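Local coordinates for protein NAD(P)H-flavin oxidoreductase (Agrobacterium tumefaciens str. C58, PDB 2FRE) that probably uses NAD(P)H to reduce its bound flavin mononucleotide and passes the electrons on, as flavoenzymes of the nitroreductase family do, at residues W21-F26 with G162-K167; P68-L73 with L88-S93; I138-I143 with F153-G158. One frame throughout, in Å; residues are numbered along the deposited sequence.

Interaction 1 (W21-F26 with G162-K167). With FMN (flavin mononucleotide), chain C.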
loop_
_atom_site.group_PDB
_atom_site.type_symbol
_atom_site.label_atom_id
_atom_site.label_comp_id
_atom_site.label_asym_id
_atom_site.label_seq_id
_atom_site.Cartn_x
_atom_site.Cartn_y
_atom_site.Cartn_z
ATOM N N TRP A 21 6.572 -10.977 -5.871
ATOM C CA TRP A 21 6.191 -10.737 -7.262
ATOM C C TRP A 21 4.891 -11.420 -7.607
ATOM O O TRP A 21 4.311 -12.102 -6.776
ATOM C CB TRP A 21 7.295 -11.142 -8.242
ATOM C CG TRP A 21 7.530 -12.600 -8.445
ATOM C CD1 TRP A 21 7.991 -13.488 -7.524
ATOM C CD2 TRP A 21 7.418 -13.320 -9.672
ATOM N NE1 TRP A 21 8.149 -14.724 -8.085
ATOM C CE2 TRP A 21 7.799 -14.653 -9.411
ATOM C CE3 TRP A 21 7.019 -12.973 -10.968
ATOM C CZ2 TRP A 21 7.817 -15.621 -10.393
ATOM C CZ3 TRP A 21 7.023 -13.943 -11.945
ATOM C CH2 TRP A 21 7.411 -15.256 -11.655
ATOM N N SER A 22 4.415 -11.193 -8.829
ATOM C CA SER A 22 3.048 -11.564 -9.191
ATOM C C SER A 22 3.058 -12.502 -10.406
ATOM O O SER A 22 2.788 -12.099 -11.527
ATOM C CB SER A 22 2.209 -10.303 -9.402
ATOM O OG SER A 22 2.280 -9.468 -8.232
ATOM N N PRO A 23 3.357 -13.788 -10.169
ATOM C CA PRO A 23 3.279 -14.760 -11.234
ATOM C C PRO A 23 1.835 -15.157 -11.512
ATOM O O PRO A 23 0.923 -14.723 -10.804
ATOM C CB PRO A 23 4.051 -15.954 -10.671
ATOM C CG PRO A 23 3.777 -15.881 -9.208
ATOM C CD PRO A 23 3.785 -14.402 -8.900
ATOM N N ARG A 24 1.650 -15.994 -12.529
ATOM C CA ARG A 24 0.324 -16.457 -12.942
ATOM C C ARG A 24 0.167 -17.980 -12.884
ATOM O O ARG A 24 -0.961 -18.465 -12.996
ATOM C CB ARG A 24 0.007 -15.965 -14.367
ATOM C CG ARG A 24 -0.137 -14.470 -14.446
ATOM C CD ARG A 24 -0.460 -13.967 -15.807
ATOM N NE ARG A 24 -0.510 -12.518 -15.752
ATOM C CZ ARG A 24 0.544 -11.712 -15.852
ATOM N NH1 ARG A 24 1.751 -12.203 -16.096
ATOM N NH2 ARG A 24 0.384 -10.399 -15.734
ATOM N N ALA A 25 1.268 -18.724 -12.731
ATOM C CA ALA A 25 1.196 -20.206 -12.727
ATOM C C ALA A 25 0.957 -20.713 -11.309
ATOM O O ALA A 25 1.884 -20.784 -10.514
ATOM C CB ALA A 25 2.440 -20.822 -13.317
ATOM N N PHE A 26 -0.296 -21.063 -11.012
ATOM C CA PHE A 26 -0.689 -21.525 -9.685
ATOM C C PHE A 26 -1.084 -22.992 -9.734
ATOM O O PHE A 26 -1.593 -23.485 -10.755
ATOM C CB PHE A 26 -1.814 -20.658 -9.105
ATOM C CG PHE A 26 -1.390 -19.273 -8.785
ATOM C CD1 PHE A 26 -0.449 -19.026 -7.790
ATOM C CD2 PHE A 26 -1.900 -18.196 -9.502
ATOM C CE1 PHE A 26 -0.046 -17.725 -7.505
ATOM C CE2 PHE A 26 -1.486 -16.903 -9.224
ATOM C CZ PHE A 26 -0.572 -16.667 -8.217
ATOM N N GLY A 162 -1.955 -18.017 -4.309
ATOM C CA GLY A 162 -1.715 -19.439 -4.460
ATOM C C GLY A 162 -0.252 -19.793 -4.381
ATOM O O GLY A 162 0.605 -18.963 -4.026
ATOM N N THR A 163 0.023 -21.046 -4.695
ATOM C CA THR A 163 1.364 -21.583 -4.669
ATOM C C THR A 163 1.887 -21.723 -6.090
ATOM O O THR A 163 1.246 -22.348 -6.942
ATOM C CB THR A 163 1.380 -22.937 -3.973
ATOM O OG1 THR A 163 0.922 -22.774 -2.620
ATOM C CG2 THR A 163 2.778 -23.533 -3.976
ATOM N N LEU A 164 3.059 -21.136 -6.323
ATOM C CA LEU A 164 3.666 -21.058 -7.639
ATOM C C LEU A 164 3.968 -22.449 -8.159
ATOM O O LEU A 164 4.327 -23.333 -7.388
ATOM C CB LEU A 164 4.965 -20.235 -7.574
ATOM C CG LEU A 164 5.745 -19.980 -8.877
ATOM C CD1 LEU A 164 4.941 -19.184 -9.878
ATOM C CD2 LEU A 164 7.065 -19.257 -8.604
ATOM N N THR A 165 3.791 -22.647 -9.462
ATOM C CA THR A 165 4.202 -23.889 -10.107
ATOM C C THR A 165 4.862 -23.602 -11.459
ATOM O O THR A 165 5.087 -22.448 -11.805
ATOM C CB THR A 165 3.027 -24.880 -10.257
ATOM O OG1 THR A 165 3.526 -26.126 -10.752
ATOM C CG2 THR A 165 1.962 -24.373 -11.214
ATOM N N ASP A 166 5.184 -24.655 -12.207
ATOM C CA ASP A 166 5.924 -24.514 -13.456
ATOM C C ASP A 166 5.112 -23.749 -14.497
ATOM O O ASP A 166 3.903 -23.979 -14.655
ATOM C CB ASP A 166 6.324 -25.888 -14.014
ATOM C CG ASP A 166 7.278 -25.785 -15.193
ATOM O OD1 ASP A 166 8.483 -25.497 -14.997
ATOM O OD2 ASP A 166 6.821 -25.988 -16.327
ATOM N N LYS A 167 5.790 -22.846 -15.201
ATOM C CA LYS A 167 5.165 -22.012 -16.228
ATOM C C LYS A 167 4.570 -22.823 -17.381
ATOM O O LYS A 167 3.711 -22.336 -18.112
ATOM C CB LYS A 167 6.167 -20.992 -16.766
ATOM C CG LYS A 167 7.313 -21.588 -17.571
ATOM C CD LYS A 167 8.244 -20.491 -18.027
ATOM C CE LYS A 167 9.385 -21.048 -18.855
ATOM N NZ LYS A 167 10.507 -20.065 -18.971
HETATM N N1 FMN C . -1.999 -8.440 -13.693
HETATM C C2 FMN C . -2.774 -9.117 -14.634
HETATM O O2 FMN C . -2.302 -10.081 -15.246
HETATM N N3 FMN C . -4.067 -8.705 -14.908
HETATM C C4 FMN C . -4.635 -7.642 -14.260
HETATM O O4 FMN C . -5.862 -7.447 -14.368
HETATM C C4A FMN C . -3.848 -6.962 -13.306
HETATM N N5 FMN C . -4.375 -5.878 -12.625
HETATM C C5A FMN C . -3.618 -5.268 -11.639
HETATM C C6 FMN C . -4.166 -4.209 -10.936
HETATM C C7 FMN C . -3.446 -3.580 -9.941
HETATM C C7M FMN C . -4.270 -2.836 -8.926
HETATM C C8 FMN C . -2.142 -3.988 -9.642
HETATM C C8M FMN C . -1.561 -3.735 -8.270
HETATM C C9 FMN C . -1.582 -5.047 -10.343
HETATM C C9A FMN C . -2.317 -5.678 -11.364
HETATM N N10 FMN C . -1.763 -6.720 -12.076
HETATM C C10 FMN C . -2.538 -7.371 -13.029
HETATM C "C1'" FMN C . -0.326 -7.134 -11.878
HETATM C "C2'" FMN C . 0.707 -6.061 -12.217
HETATM O "O2'" FMN C . 0.956 -5.976 -13.616
HETATM C "C3'" FMN C . 1.996 -6.324 -11.442
HETATM O "O3'" FMN C . 1.751 -6.190 -10.048
HETATM C "C4'" FMN C . 3.113 -5.395 -11.903
HETATM O "O4'" FMN C . 3.469 -5.677 -13.246
HETATM C "C5'" FMN C . 4.363 -5.474 -11.034
HETATM O "O5'" FMN C . 4.904 -6.786 -11.039
HETATM P P FMN C . 5.137 -7.597 -9.668
HETATM O O1P FMN C . 6.277 -6.898 -8.948
HETATM O O2P FMN C . 3.882 -7.517 -8.814
HETATM O O3P FMN C . 5.453 -9.016 -10.057
#
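Leu164 and Pro23 meet where this contact is tightest: Leu164 CD1 lies 3.4 Å from Pro23 CB, closer than carbons usually come, with Pro23 CG almost as near. CG of Leu164 is anti to its backbone N (chi1 -178°), and beyond it the two methyls divide the work, CD1 against the proline and CD2 against Trp21 CZ2 at 4.1 Å. Pro23 CD in turn sits over the centre of one face of the Trp21 ring. Further along, Phe26 turns its ring back onto the peptide of Gly162. That residue carries no side chain, and Phe26 CD1 comes within 3.5 Å of Gly162 C. A single backbone bridge joins Phe26 and Leu164. Next to it, Thr165 N donates to Ala25 O at 2.9 Å from above the carbonyl plane, with 153° at the hydrogen. The other side is looser. Ala25 CB rests mainly on the backbone of Thr165 to Lys167, with Thr165 CG2 beside it, while the side chains of Asp166 and Lys167 stay at the exposed surface, Asp166 bonded to Ser168.

The loop so held against the end of strand 153-162 presents its other groups to flavin mononucleotide. Ser22 grips the phosphate through N to O3P and OG to O2P. The Arg24 chain, extended as far as NE, brings NE to 3.1 Å from flavin O2, and NH2 lies 2.7 Å from the same O2, which is near the guanidinium plane. Two N-H donors from one guanidinium cation on O2 would be expected to stabilise negative charge at the N1-C2-O2 end of the reduced flavin.

Interaction 2 (P68-L73 with L88-S93)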
loop_
_atom_site.group_PDB
_atom_site.type_symbol
_atom_site.label_atom_id
_atom_site.label_comp_id
_atom_site.label_asym_id
_atom_site.label_seq_id
_atom_site.Cartn_x
_atom_site.Cartn_y
_atom_site.Cartn_z
ATOM N N PRO A 68 -16.827 -20.619 -8.380
ATOM C CA PRO A 68 -17.060 -20.274 -9.794
ATOM C C PRO A 68 -17.610 -18.867 -10.021
ATOM O O PRO A 68 -17.314 -18.227 -11.056
ATOM C CB PRO A 68 -18.067 -21.332 -10.276
ATOM C CG PRO A 68 -18.562 -22.041 -9.082
ATOM C CD PRO A 68 -17.634 -21.772 -7.938
ATOM N N LEU A 69 -18.386 -18.379 -9.063
ATOM C CA LEU A 69 -18.860 -17.011 -9.124
ATOM C C LEU A 69 -17.685 -16.043 -9.037
ATOM O O LEU A 69 -17.618 -15.073 -9.795
ATOM C CB LEU A 69 -19.862 -16.736 -8.012
ATOM C CG LEU A 69 -20.251 -15.260 -7.821
ATOM C CD1 LEU A 69 -20.967 -14.681 -9.063
ATOM C CD2 LEU A 69 -21.118 -15.167 -6.594
ATOM N N PHE A 70 -16.775 -16.287 -8.102
ATOM C CA PHE A 70 -15.600 -15.433 -7.960
ATOM C C PHE A 70 -14.750 -15.456 -9.230
ATOM O O PHE A 70 -14.260 -14.428 -9.657
ATOM C CB PHE A 70 -14.769 -15.841 -6.737
ATOM C CG PHE A 70 -15.255 -15.238 -5.451
ATOM C CD1 PHE A 70 -16.519 -15.519 -4.963
ATOM C CD2 PHE A 70 -14.437 -14.376 -4.717
ATOM C CE1 PHE A 70 -16.983 -14.933 -3.754
ATOM C CE2 PHE A 70 -14.896 -13.803 -3.513
ATOM C CZ PHE A 70 -16.150 -14.076 -3.042
ATOM N N VAL A 71 -14.605 -16.625 -9.847
ATOM C CA VAL A 71 -13.866 -16.728 -11.111
ATOM C C VAL A 71 -14.543 -15.921 -12.238
ATOM O O VAL A 71 -13.879 -15.194 -12.985
ATOM C CB VAL A 71 -13.725 -18.182 -11.569
ATOM C CG1 VAL A 71 -13.168 -18.246 -12.981
ATOM C CG2 VAL A 71 -12.824 -18.984 -10.603
ATOM N N GLU A 72 -15.862 -16.017 -12.350
ATOM C CA GLU A 72 -16.534 -15.439 -13.520
ATOM C C GLU A 72 -16.717 -13.930 -13.390
ATOM O O GLU A 72 -17.087 -13.281 -14.368
ATOM C CB GLU A 72 -17.849 -16.165 -13.818
ATOM C CG GLU A 72 -18.990 -15.803 -12.922
ATOM C CD GLU A 72 -20.206 -16.681 -13.152
ATOM O OE1 GLU A 72 -20.682 -16.796 -14.312
ATOM O OE2 GLU A 72 -20.697 -17.242 -12.150
ATOM N N LEU A 73 -16.434 -13.396 -12.188
ATOM C CA LEU A 73 -16.388 -11.966 -11.912
ATOM C C LEU A 73 -15.074 -11.322 -12.378
ATOM O O LEU A 73 -14.948 -10.101 -12.389
ATOM C CB LEU A 73 -16.595 -11.684 -10.422
ATOM C CG LEU A 73 -18.023 -11.907 -9.894
ATOM C CD1 LEU A 73 -18.044 -11.764 -8.375
ATOM C CD2 LEU A 73 -18.988 -10.951 -10.545
ATOM N N LEU A 88 -9.382 -16.556 -4.193
ATOM C CA LEU A 88 -9.708 -15.322 -4.878
ATOM C C LEU A 88 -10.416 -14.408 -3.880
ATOM O O LEU A 88 -11.230 -14.869 -3.069
ATOM C CB LEU A 88 -10.598 -15.573 -6.098
ATOM C CG LEU A 88 -9.908 -16.223 -7.299
ATOM C CD1 LEU A 88 -10.909 -16.748 -8.291
ATOM C CD2 LEU A 88 -9.009 -15.240 -7.970
ATOM N N LEU A 89 -10.110 -13.113 -3.946
ATOM C CA LEU A 89 -10.784 -12.142 -3.124
ATOM C C LEU A 89 -10.819 -10.775 -3.796
ATOM O O LEU A 89 -10.069 -10.514 -4.732
ATOM C CB LEU A 89 -10.103 -12.048 -1.745
ATOM C CG LEU A 89 -8.652 -11.548 -1.667
ATOM C CD1 LEU A 89 -8.553 -10.024 -1.644
ATOM C CD2 LEU A 89 -7.979 -12.099 -0.407
ATOM N N PHE A 90 -11.696 -9.914 -3.300
ATOM C CA PHE A 90 -11.784 -8.547 -3.770
ATOM C C PHE A 90 -11.474 -7.593 -2.622
ATOM O O PHE A 90 -11.968 -7.737 -1.485
ATOM C CB PHE A 90 -13.139 -8.291 -4.452
ATOM C CG PHE A 90 -13.361 -9.179 -5.634
ATOM C CD1 PHE A 90 -12.778 -8.872 -6.873
ATOM C CD2 PHE A 90 -14.065 -10.361 -5.502
ATOM C CE1 PHE A 90 -12.940 -9.717 -7.963
ATOM C CE2 PHE A 90 -14.225 -11.224 -6.579
ATOM C CZ PHE A 90 -13.654 -10.907 -7.818
ATOM N N VAL A 91 -10.605 -6.640 -2.929
ATOM C CA VAL A 91 -10.265 -5.584 -2.014
ATOM C C VAL A 91 -11.203 -4.405 -2.274
ATOM O O VAL A 91 -11.299 -3.895 -3.377
ATOM C CB VAL A 91 -8.809 -5.124 -2.145
ATOM C CG1 VAL A 91 -8.537 -4.015 -1.136
ATOM C CG2 VAL A 91 -7.850 -6.282 -1.952
ATOM N N ILE A 92 -11.906 -4.014 -1.227
ATOM C CA ILE A 92 -12.962 -3.032 -1.291
ATOM C C ILE A 92 -12.595 -1.930 -0.320
ATOM O O ILE A 92 -11.853 -2.181 0.629
ATOM C CB ILE A 92 -14.281 -3.704 -0.862
ATOM C CG1 ILE A 92 -14.673 -4.740 -1.905
ATOM C CG2 ILE A 92 -15.412 -2.696 -0.648
ATOM C CD1 ILE A 92 -15.291 -5.920 -1.291
ATOM N N SER A 93 -13.102 -0.722 -0.534
ATOM C CA SER A 93 -12.929 0.348 0.463
ATOM C C SER A 93 -14.172 1.211 0.613
ATOM O O SER A 93 -14.882 1.472 -0.357
ATOM C CB SER A 93 -11.734 1.238 0.126
ATOM O OG SER A 93 -11.965 1.970 -1.058
#
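Helix-on-sheet packing, part of the alpha+beta fold of the nitroreductase family, is what brings Phe70 of helix 67-72 and Leu73 just after it against Leu88 and Phe90 of strand 87-98. The short helix and strand axes approach to 8.8 Å and run at 57° to one another. No hydrogen bond crosses; the contact is apolar and buried. Phe70 and Phe90 carry it, their side chains sliding past each other in opposite directions. Phe70 CD2 comes 3.7 Å from Phe90 CE2, while the ring planes are inclined at 36° and the centroids lie 5.7 Å apart, an oblique meeting. The same Phe70 CD2 also lies against Leu88 O, whose residue pairs through its backbone with Ala60 on strand 55-61. Phe90 has CG anti to its carbonyl carbon (chi1 -60°), and the far end of its ring reaches Leu73, CZ being 4.0 Å from Leu73 CB. Beyond, Ile143 of helix 140-146 and Leu147 also pack on Phe90, joining this contact to a larger core, and Gly193 of the second subunit touches Phe70. At the Val71 side the closing touch is methyl on methyl: Leu88 CD1 lies 3.7 Å from Val71 CG2.

Interaction 3 (I138-I143 with F153-G158)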
loop_
_atom_site.group_PDB
_atom_site.type_symbol
_atom_site.label_atom_id
_atom_site.label_comp_id
_atom_site.label_asym_id
_atom_site.label_seq_id
_atom_site.Cartn_x
_atom_site.Cartn_y
_atom_site.Cartn_z
ATOM N N ILE A 138 -11.527 -6.860 -14.048
ATOM C CA ILE A 138 -12.611 -7.457 -13.280
ATOM C C ILE A 138 -13.889 -6.680 -13.553
ATOM O O ILE A 138 -13.830 -5.514 -13.939
ATOM C CB ILE A 138 -12.316 -7.401 -11.760
ATOM C CG1 ILE A 138 -12.250 -5.956 -11.248
ATOM C CG2 ILE A 138 -11.004 -8.113 -11.416
ATOM C CD1 ILE A 138 -11.888 -5.876 -9.785
ATOM N N PHE A 139 -15.041 -7.315 -13.336
ATOM C CA PHE A 139 -16.328 -6.665 -13.582
ATOM C C PHE A 139 -16.816 -6.008 -12.283
ATOM O O PHE A 139 -17.508 -6.643 -11.492
ATOM C CB PHE A 139 -17.350 -7.697 -14.086
ATOM C CG PHE A 139 -16.974 -8.371 -15.382
ATOM C CD1 PHE A 139 -17.090 -7.704 -16.591
ATOM C CD2 PHE A 139 -16.575 -9.690 -15.399
ATOM C CE1 PHE A 139 -16.779 -8.330 -17.781
ATOM C CE2 PHE A 139 -16.245 -10.320 -16.576
ATOM C CZ PHE A 139 -16.358 -9.641 -17.773
ATOM N N LYS A 140 -16.455 -4.742 -12.057
ATOM C CA LYS A 140 -16.701 -4.088 -10.763
ATOM C C LYS A 140 -18.189 -3.945 -10.408
ATOM O O LYS A 140 -18.574 -4.148 -9.259
ATOM C CB LYS A 140 -16.046 -2.693 -10.697
ATOM C CG LYS A 140 -14.527 -2.688 -10.578
ATOM C CD LYS A 140 -14.042 -1.236 -10.406
ATOM C CE LYS A 140 -12.530 -1.109 -10.212
ATOM N NZ LYS A 140 -12.111 0.285 -9.705
ATOM N N ASP A 141 -19.012 -3.573 -11.383
ATOM C CA ASP A 141 -20.445 -3.438 -11.150
ATOM C C ASP A 141 -21.090 -4.785 -10.846
ATOM O O ASP A 141 -21.933 -4.870 -9.961
ATOM C CB ASP A 141 -21.129 -2.755 -12.333
ATOM C CG ASP A 141 -20.792 -1.279 -12.425
ATOM O OD1 ASP A 141 -20.278 -0.716 -11.445
ATOM O OD2 ASP A 141 -21.056 -0.668 -13.476
ATOM N N ARG A 142 -20.683 -5.837 -11.553
ATOM C CA ARG A 142 -21.183 -7.188 -11.260
ATOM C C ARG A 142 -20.708 -7.659 -9.883
ATOM O O ARG A 142 -21.446 -8.340 -9.170
ATOM C CB ARG A 142 -20.726 -8.212 -12.307
ATOM C CG ARG A 142 -21.082 -7.888 -13.745
ATOM C CD ARG A 142 -20.718 -9.056 -14.657
ATOM N NE ARG A 142 -20.725 -8.656 -16.064
ATOM C CZ ARG A 142 -20.264 -9.403 -17.063
ATOM N NH1 ARG A 142 -19.766 -10.601 -16.830
ATOM N NH2 ARG A 142 -20.302 -8.947 -18.311
ATOM N N ILE A 143 -19.470 -7.330 -9.519
ATOM C CA ILE A 143 -18.973 -7.640 -8.175
ATOM C C ILE A 143 -19.856 -7.004 -7.097
ATOM O O ILE A 143 -20.255 -7.664 -6.128
ATOM C CB ILE A 143 -17.470 -7.206 -8.004
ATOM C CG1 ILE A 143 -16.575 -8.124 -8.849
ATOM C CG2 ILE A 143 -17.040 -7.249 -6.546
ATOM C CD1 ILE A 143 -15.253 -7.492 -9.244
ATOM N N PHE A 153 -19.286 1.861 -0.914
ATOM C CA PHE A 153 -18.091 1.019 -0.917
ATOM C C PHE A 153 -17.614 0.813 -2.340
ATOM O O PHE A 153 -18.409 0.488 -3.219
ATOM C CB PHE A 153 -18.384 -0.323 -0.251
ATOM C CG PHE A 153 -18.501 -0.231 1.247
ATOM C CD1 PHE A 153 -17.398 -0.498 2.049
ATOM C CD2 PHE A 153 -19.691 0.140 1.842
ATOM C CE1 PHE A 153 -17.469 -0.403 3.412
ATOM C CE2 PHE A 153 -19.779 0.244 3.220
ATOM C CZ PHE A 153 -18.657 -0.035 4.008
ATOM N N LYS A 154 -16.315 0.984 -2.544
ATOM C CA LYS A 154 -15.676 0.911 -3.846
ATOM C C LYS A 154 -14.866 -0.389 -4.001
ATOM O O LYS A 154 -14.152 -0.803 -3.078
ATOM C CB LYS A 154 -14.762 2.126 -4.015
ATOM C CG LYS A 154 -13.844 2.075 -5.203
ATOM C CD LYS A 154 -13.086 3.370 -5.396
ATOM C CE LYS A 154 -11.863 3.212 -6.265
ATOM N NZ LYS A 154 -11.938 2.023 -7.157
ATOM N N VAL A 155 -14.978 -1.013 -5.172
ATOM C CA VAL A 155 -14.156 -2.159 -5.526
ATOM C C VAL A 155 -12.816 -1.621 -6.041
ATOM O O VAL A 155 -12.765 -0.928 -7.047
ATOM C CB VAL A 155 -14.835 -3.048 -6.599
ATOM C CG1 VAL A 155 -13.959 -4.258 -6.922
ATOM C CG2 VAL A 155 -16.229 -3.496 -6.127
ATOM N N GLU A 156 -11.750 -1.906 -5.318
ATOM C CA GLU A 156 -10.419 -1.453 -5.674
ATOM C C GLU A 156 -9.741 -2.424 -6.616
ATOM O O GLU A 156 -9.225 -2.014 -7.652
ATOM C CB GLU A 156 -9.547 -1.305 -4.419
ATOM C CG GLU A 156 -10.086 -0.299 -3.388
ATOM C CD GLU A 156 -10.050 1.131 -3.879
ATOM O OE1 GLU A 156 -9.386 1.394 -4.906
ATOM O OE2 GLU A 156 -10.658 2.003 -3.232
ATOM N N ALA A 157 -9.710 -3.704 -6.245
ATOM C CA ALA A 157 -8.997 -4.706 -7.034
ATOM C C ALA A 157 -9.376 -6.137 -6.655
ATOM O O ALA A 157 -9.850 -6.393 -5.554
ATOM C CB ALA A 157 -7.491 -4.509 -6.881
ATOM N N GLY A 158 -9.191 -7.064 -7.591
ATOM C CA GLY A 158 -9.248 -8.481 -7.267
ATOM C C GLY A 158 -7.855 -8.963 -6.896
ATOM O O GLY A 158 -6.866 -8.340 -7.261
HETATM O O HOH W 1 -9.748 0.140 -9.055
#
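The flat peptide group ending in Val155 O receives two ammonium groups: Lys140 NZ, 3.0 Å away and nearly in line with the C=O bond (166°), and Lys154 NZ of the same strand, 3.1 Å away and 48° above the carbonyl plane. The other flat pair lies on the far side of the helix start, where Arg142 NH1 sits over the centre of one face of the Phe139 ring. Lys140 reaches its acceptor by an extended chain that runs past Val155, CG lying 4.0 Å from Val155 CB. Around the base of Lys140 the packing is apolar. Val155 splits its methyls, CG1 meeting Ile138 CD1 and CG2 meeting Ile143 CG2, each at 3.9 Å. Ile138 CD1 also touches the backbone N of Gly158. The strand has a classic beta bulge here, Glu156 and Ala157 both opposite Val91, and at the bulge Ala157 lies close to a bound flavin and to Phe112 of the second subunit.

Lys140 NZ and Lys154 NZ are only 3.1 Å apart, a like-charge pair. Val155 O serves both, Glu156 OE1 forms a salt bridge with Lys154 NZ at 3.5 Å, and a water placed unusually close to Lys140 NZ appears to bridge it to Glu156 O, while Glu156 OE2 is taken by Ser93 and Ser111. Such proximity would tend to lower the proton affinity of one amine, an effect the shared carbonyl and the carboxylate probably offset.

From the N terminus, the chain first lays down 21-26, whose partner 162-167 arrives only after 135 further residues. Interaction 1 thus closes a long loop, and both other contacts fall within it. Interaction 2 closes first, a short loop from helix 67-72 to strand 87-98; interaction 3 follows in series, from helix 140-146 to strand 153-162. Their centres are 8 Å apart, on neighbouring antiparallel strands, and they touch through Phe90 with Ile143 and through Ser93 with Lys154 and Glu156. The strand of interaction 3 then runs on to interaction 1, about 23 Å away between centres, tying the sheet core to the flavin-binding loop.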